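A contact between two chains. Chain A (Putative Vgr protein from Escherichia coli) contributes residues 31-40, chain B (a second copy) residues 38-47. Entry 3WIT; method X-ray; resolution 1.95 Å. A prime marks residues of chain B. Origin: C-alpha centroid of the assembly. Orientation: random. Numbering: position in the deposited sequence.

Chain A (31-40) MLAVEESKIA
Chain B (38-47) KIALTPDGIQ

Two beta hairpins from two copies of the Vgr protein pack face to face. In chain A, strand 31-34 turns through a type II' turn, Val34 to Ser37, into strand 37-40. Glu35 sits in the turn at phi/psi 41/-118, Glu36 at -90/4. Leu32 and Ile39 pair through two backbone hydrogen bonds, N to O, each 2.8 Å. Val34 N to Ser37 O and Ser37 N to Val34 O are each 2.9 Å. In chain B, strand 38-42 and strand 45-47 are joined by a type I turn, Thr42′ to Gly45′. No backbone-to-backbone hydrogen bond links the two stretches. Strand 31-34 runs at 47° to strand 38-42, with axes 6.4 Å apart at closest. Strand 37-40 runs at 135° to strand 38-42 and at 56° to strand 45-47.

Lys38′ lies out of reach. Ile39′ (chi1 m, chi2 t) points toward chain A, and its CG2 lies 3.9 Å from CD1 of Ile39, the same residue of the other copy. Ala40′ points away; its N and O pair with O and N of Gln47′, both 2.9 Å.

Leu41′ has the largest covered area. With chi1 m and chi2 p, Leu41′ CD2 lies over the two paired chain A strands: 4.1 Å from Leu32 CB, 4.1 Å from Ile39 CG1 and 3.5 Å from Leu32 O. Its CB is 4.0 Å from Val34 CG2; Val34 is t.

Thr42′ (phi/psi -140/177, chi1 p) points away, so it contributes backbone to the contact. Its O accepts the one hydrogen bond across the stretches, from Ser37 OG at 2.7 Å. Ser37 has chi1 -39° and its CB points toward chain B. The same Thr42′ O accepts from Gly45′ N at 3.1 Å, so it serves both the turn and the interface. The CA atoms of Val34 and Thr42′ are 5.6 Å apart.

The CA-to-CB bond of Pro43′ (-64/-18, C-gamma exo) points sideways. Its CD is 3.8 Å from Val34 CG1, and its CB is 3.7 Å from Glu35 CG. Asp44′ (-84/-20) points away; its N makes a weak hydrogen bond to Thr42′ OG1, 3.3 Å.

Gly45′ has phi/psi 150/-150. A CB here would jam against the preceding carbonyl O, which calls for glycine. Gly45′ CA is 3.4 Å from Ser37 OG and 5.3 Å from Ser37 CA.

Ile46′ (m, t) points toward chain A. Its CD1 is 3.4 Å from Lys38 O and 3.9 Å from Ile39 CG1. Its CG1 is 3.9 Å from Ser37 CB. Gln47′ is out of reach.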

# COMPACT_ATOMS: atom_id res chain seq x y z
N MSE A 31 -3.21 -11.95 -5.99
CA MSE A 31 -3.30 -12.03 -4.53
C MSE A 31 -1.93 -12.36 -3.91
O MSE A 31 -1.25 -13.27 -4.37
CB MSE A 31 -4.31 -13.12 -4.13
CG MSE A 31 -4.21 -13.58 -2.70
SE MSE A 31 -5.08 -12.28 -1.56
CE MSE A 31 -6.90 -12.87 -1.84
N LEU A 32 -1.55 -11.63 -2.87
CA LEU A 32 -0.35 -11.95 -2.10
C LEU A 32 -0.84 -12.11 -0.66
O LEU A 32 -1.40 -11.18 -0.10
CB LEU A 32 0.63 -10.80 -2.13
CG LEU A 32 1.11 -10.36 -3.51
CD1 LEU A 32 2.04 -9.15 -3.38
CD2 LEU A 32 1.81 -11.54 -4.11
N ALA A 33 -0.62 -13.27 -0.06
CA ALA A 33 -1.10 -13.51 1.28
C ALA A 33 -0.09 -14.30 2.13
O ALA A 33 0.49 -15.30 1.68
CB ALA A 33 -2.44 -14.24 1.22
N VAL A 34 0.12 -13.84 3.36
CA VAL A 34 0.85 -14.59 4.34
C VAL A 34 -0.05 -14.58 5.59
O VAL A 34 -0.32 -13.51 6.14
CB VAL A 34 2.22 -13.91 4.64
CG1 VAL A 34 2.92 -14.65 5.73
CG2 VAL A 34 3.11 -13.88 3.38
N GLU A 35 -0.54 -15.73 6.00
CA GLU A 35 -1.59 -15.81 7.05
C GLU A 35 -2.65 -14.73 6.86
O GLU A 35 -3.31 -14.68 5.82
CB GLU A 35 -1.00 -15.65 8.44
CG GLU A 35 0.38 -16.20 8.56
CD GLU A 35 0.40 -17.50 9.27
OE1 GLU A 35 0.08 -18.52 8.62
OE2 GLU A 35 0.73 -17.51 10.47
N GLU A 36 -2.78 -13.84 7.85
CA GLU A 36 -3.83 -12.81 7.83
C GLU A 36 -3.44 -11.49 7.17
O GLU A 36 -4.23 -10.53 7.16
CB GLU A 36 -4.36 -12.57 9.26
CG GLU A 36 -5.11 -13.75 9.79
CD GLU A 36 -6.03 -14.32 8.73
OE1 GLU A 36 -6.91 -13.56 8.25
OE2 GLU A 36 -5.86 -15.50 8.36
N SER A 37 -2.24 -11.44 6.60
CA SER A 37 -1.79 -10.25 5.88
C SER A 37 -1.96 -10.48 4.39
O SER A 37 -1.44 -11.47 3.85
CB SER A 37 -0.32 -9.96 6.20
OG SER A 37 -0.05 -10.22 7.58
N LYS A 38 -2.70 -9.59 3.72
CA LYS A 38 -3.06 -9.81 2.32
C LYS A 38 -3.02 -8.53 1.54
O LYS A 38 -3.39 -7.47 2.07
CB LYS A 38 -4.48 -10.37 2.21
CG LYS A 38 -4.72 -11.67 2.90
CD LYS A 38 -6.12 -12.17 2.53
CE LYS A 38 -6.35 -13.60 2.99
NZ LYS A 38 -6.24 -13.75 4.46
N ILE A 39 -2.57 -8.62 0.29
CA ILE A 39 -2.76 -7.57 -0.70
C ILE A 39 -3.47 -8.21 -1.90
O ILE A 39 -3.03 -9.26 -2.40
CB ILE A 39 -1.43 -6.95 -1.17
CG1 ILE A 39 -0.75 -6.20 -0.05
CG2 ILE A 39 -1.69 -5.97 -2.33
CD1 ILE A 39 0.69 -5.74 -0.39
N ALA A 40 -4.59 -7.63 -2.32
CA ALA A 40 -5.34 -8.16 -3.47
C ALA A 40 -5.60 -7.06 -4.48
O ALA A 40 -5.93 -5.93 -4.11
CB ALA A 40 -6.67 -8.75 -3.03
N LYS B 38 10.50 -1.28 -1.13
CA LYS B 38 10.17 -2.65 -0.72
C LYS B 38 8.75 -2.74 -0.23
O LYS B 38 8.25 -1.81 0.42
CB LYS B 38 11.08 -3.09 0.44
CG LYS B 38 12.55 -3.09 0.15
CD LYS B 38 13.28 -3.73 1.33
CE LYS B 38 14.74 -4.00 1.01
NZ LYS B 38 15.49 -2.75 0.69
N ILE B 39 8.11 -3.86 -0.54
CA ILE B 39 6.86 -4.27 0.09
C ILE B 39 7.10 -5.67 0.67
O ILE B 39 7.58 -6.57 -0.04
CB ILE B 39 5.68 -4.32 -0.89
CG1 ILE B 39 5.33 -2.93 -1.39
CG2 ILE B 39 4.45 -4.91 -0.18
CD1 ILE B 39 4.29 -2.94 -2.55
N ALA B 40 6.83 -5.85 1.96
CA ALA B 40 7.00 -7.16 2.61
C ALA B 40 5.73 -7.56 3.33
O ALA B 40 5.09 -6.73 3.98
CB ALA B 40 8.16 -7.13 3.60
N LEU B 41 5.37 -8.84 3.21
CA LEU B 41 4.24 -9.37 3.97
C LEU B 41 4.75 -10.50 4.84
O LEU B 41 5.49 -11.38 4.37
CB LEU B 41 3.15 -9.90 3.02
CG LEU B 41 2.49 -8.96 2.01
CD1 LEU B 41 3.26 -8.90 0.70
CD2 LEU B 41 1.06 -9.47 1.75
N THR B 42 4.35 -10.49 6.12
CA THR B 42 4.73 -11.54 7.04
C THR B 42 3.50 -11.85 7.92
O THR B 42 2.48 -11.18 7.81
CB THR B 42 5.88 -11.07 7.95
OG1 THR B 42 5.49 -9.86 8.63
CG2 THR B 42 7.16 -10.83 7.14
N PRO B 43 3.60 -12.83 8.81
CA PRO B 43 2.43 -13.03 9.65
C PRO B 43 2.15 -11.81 10.56
O PRO B 43 1.05 -11.69 11.07
CB PRO B 43 2.81 -14.24 10.46
CG PRO B 43 3.74 -14.98 9.59
CD PRO B 43 4.58 -13.90 9.02
N ASP B 44 3.14 -10.93 10.75
CA ASP B 44 2.98 -9.76 11.62
C ASP B 44 2.33 -8.59 10.92
O ASP B 44 1.83 -7.67 11.58
CB ASP B 44 4.33 -9.29 12.11
CG ASP B 44 4.82 -10.08 13.29
OD1 ASP B 44 4.05 -10.91 13.85
OD2 ASP B 44 5.98 -9.84 13.68
N GLY B 45 2.37 -8.59 9.59
CA GLY B 45 1.68 -7.54 8.85
C GLY B 45 2.32 -7.20 7.52
O GLY B 45 2.97 -8.05 6.88
N ILE B 46 2.18 -5.95 7.11
CA ILE B 46 2.64 -5.52 5.81
C ILE B 46 3.46 -4.25 5.99
O ILE B 46 3.08 -3.36 6.76
CB ILE B 46 1.45 -5.23 4.87
CG1 ILE B 46 0.58 -6.48 4.73
CG2 ILE B 46 1.95 -4.66 3.52
CD1 ILE B 46 -0.71 -6.30 3.85
N GLN B 47 4.61 -4.18 5.34
CA GLN B 47 5.36 -2.92 5.35
C GLN B 47 5.70 -2.50 3.93
O GLN B 47 6.17 -3.31 3.13
CB GLN B 47 6.63 -3.08 6.17
CG GLN B 47 7.43 -1.80 6.28
CD GLN B 47 8.27 -1.79 7.51
OE1 GLN B 47 7.78 -2.05 8.61
NE2 GLN B 47 9.55 -1.53 7.35